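Local coordinates for protein halorhodopsin (PDB 2JAF) that pumps chloride ions across the membrane of Halobacterium salinarum, driven by light absorbed by its bound retinal chromophore, at the interface of chains A and B. Sequence-based numbering; all coordinates share one arbitrary frame. Chains: chain A/B, Halorhodopsin.

The interface of chains A and B. Residues chain A 82, 84; chain B 150, 153-154, 164.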
ATOM      1  N   SER A  82     -17.153   8.203 -13.794  1.00 22.30           N
ATOM      2  CA  SER A  82     -16.883   9.628 -13.633  1.00 21.29           C
ATOM      3  C   SER A  82     -15.766  10.141 -14.537  1.00 22.48           C
ATOM      4  O   SER A  82     -15.626  11.350 -14.728  1.00 24.12           O
ATOM      5  CB  SER A  82     -16.504   9.923 -12.186  1.00 21.54           C
ATOM      6  OG  SER A  82     -15.184   9.487 -11.922  1.00 20.63           O
ATOM      7  N   LEU A  84     -12.695   9.883 -13.813  1.00 22.02           N
ATOM      8  CA  LEU A  84     -11.536  10.147 -12.964  1.00 21.25           C
ATOM      9  C   LEU A  84     -10.371   9.211 -13.267  1.00 21.41           C
ATOM     10  O   LEU A  84      -9.224   9.644 -13.366  1.00 19.74           O
ATOM     11  CB  LEU A  84     -11.915  10.008 -11.482  1.00 21.48           C
ATOM     12  CG  LEU A  84     -10.755  10.154 -10.483  1.00 22.94           C
ATOM     13  CD1 LEU A  84     -10.269  11.596 -10.477  1.00 24.17           C
ATOM     14  CD2 LEU A  84     -11.211   9.751  -9.078  1.00 24.11           C
TER
ATOM     15  N   ALA B 150     -10.678  10.323  -3.847  1.00 20.76           N
ATOM     16  CA  ALA B 150     -11.398  10.283  -5.116  1.00 20.97           C
ATOM     17  C   ALA B 150     -12.536  11.298  -5.118  1.00 20.93           C
ATOM     18  O   ALA B 150     -12.800  11.955  -6.126  1.00 20.85           O
ATOM     19  CB  ALA B 150     -11.941   8.888  -5.368  1.00 19.54           C
ATOM     20  N   MET B 153     -10.969  14.669  -5.777  1.00 22.39           N
ATOM     21  CA  MET B 153     -10.393  14.815  -7.117  1.00 20.86           C
ATOM     22  C   MET B 153     -11.376  14.731  -8.284  1.00 22.86           C
ATOM     23  O   MET B 153     -11.042  15.125  -9.402  1.00 20.17           O
ATOM     24  CB  MET B 153      -9.296  13.768  -7.329  1.00 24.54           C
ATOM     25  CG  MET B 153      -8.117  13.895  -6.378  1.00 25.55           C
ATOM     26  SD  MET B 153      -7.228  15.460  -6.535  1.00 30.36           S
ATOM     27  CE  MET B 153      -8.020  16.442  -5.208  1.00 27.78           C
ATOM     28  N   THR B 154     -12.578  14.214  -8.034  1.00 22.27           N
ATOM     29  CA  THR B 154     -13.577  14.070  -9.090  1.00 21.20           C
ATOM     30  C   THR B 154     -14.159  15.419  -9.518  1.00 22.18           C
ATOM     31  O   THR B 154     -14.631  16.189  -8.689  1.00 22.43           O
ATOM     32  CB  THR B 154     -14.695  13.124  -8.623  1.00 22.45           C
ATOM     33  OG1 THR B 154     -14.142  11.812  -8.455  1.00 21.43           O
ATOM     34  CG2 THR B 154     -15.841  13.075  -9.643  1.00 21.60           C
ATOM     35  N   PHE B 164     -18.681   8.969  -3.952  1.00 19.90           N
ATOM     36  CA  PHE B 164     -17.426   8.517  -3.349  1.00 19.11           C
ATOM     37  C   PHE B 164     -17.458   8.798  -1.843  1.00 19.89           C
ATOM     38  O   PHE B 164     -16.975   7.996  -1.036  1.00 21.63           O
ATOM     39  CB  PHE B 164     -16.221   9.231  -3.975  1.00 18.36           C
ATOM     40  CG  PHE B 164     -15.681   8.562  -5.217  1.00 19.66           C
ATOM     41  CD1 PHE B 164     -15.256   7.234  -5.184  1.00 19.86           C
ATOM     42  CD2 PHE B 164     -15.569   9.272  -6.414  1.00 20.69           C
ATOM     43  CE1 PHE B 164     -14.720   6.619  -6.327  1.00 22.34           C
ATOM     44  CE2 PHE B 164     -15.037   8.669  -7.564  1.00 20.86           C
ATOM     45  CZ  PHE B 164     -14.612   7.341  -7.518  1.00 22.81           C
TER
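A:Leu84 reaches tip first from chain A against the C-terminal end of helix 131-153 of chain B, and its two methyl branches part over different residues. Its CG stands anti to the backbone N (chi1 175°), which carries the fork away from its own main chain and towards chain B. CD2 of A:Leu84 meets the methyl CB of B:Ala150 at 3.9 Å. Beside it lies the ring of B:Phe164, whose ring carbon CE2 is 4.3 Å from CD2 of A:Leu84, a marginal contact. The same CB of B:Ala150 sits over the centre of that ring, 3.5 Å above its plane. This packing within chain B may help to set the position of the methyl that meets CD2.

The CD1 branch turns to B:Met153. CD1 of A:Leu84 touches the CB methylene of B:Met153 at 3.9 Å. The same CD1 of A:Leu84 lies 3.8 Å from the carbonyl O of B:Met153.

B:Thr154 crosses the leucine at about a right angle. Its OG1 stands anti to its own carbonyl carbon (chi1 -66°). This hydroxyl OG1 of B:Thr154 is 3.6 Å from CD2 of A:Leu84, a van der Waals approach. The hydroxyl is held within chain B by a 2.7 Å hydrogen bond from OG1 of B:Thr154 to O of B:Ala150. OG1 lies above the plane of that carbonyl, 38° out of it. This bond ties the residue following the helix back to its last turn.

At the rim, CB of A:Ser82 lies near the methyl CG2 of B:Thr154. Its OG accepts a nearly straight hydrogen bond from the backbone N of A:Leu84, which may steady the turn after helix 58-82. No hydrogen bond or salt bridge crosses this patch; the two side-chain hydroxyls are bonded within their own chains. The patch is a small apolar part of the A-B interface, where a leucine docks on a helix end and contributes to contact between neighbouring subunits of the deposited trimer. This patch alone does not show how much it adds to assembly in the membrane.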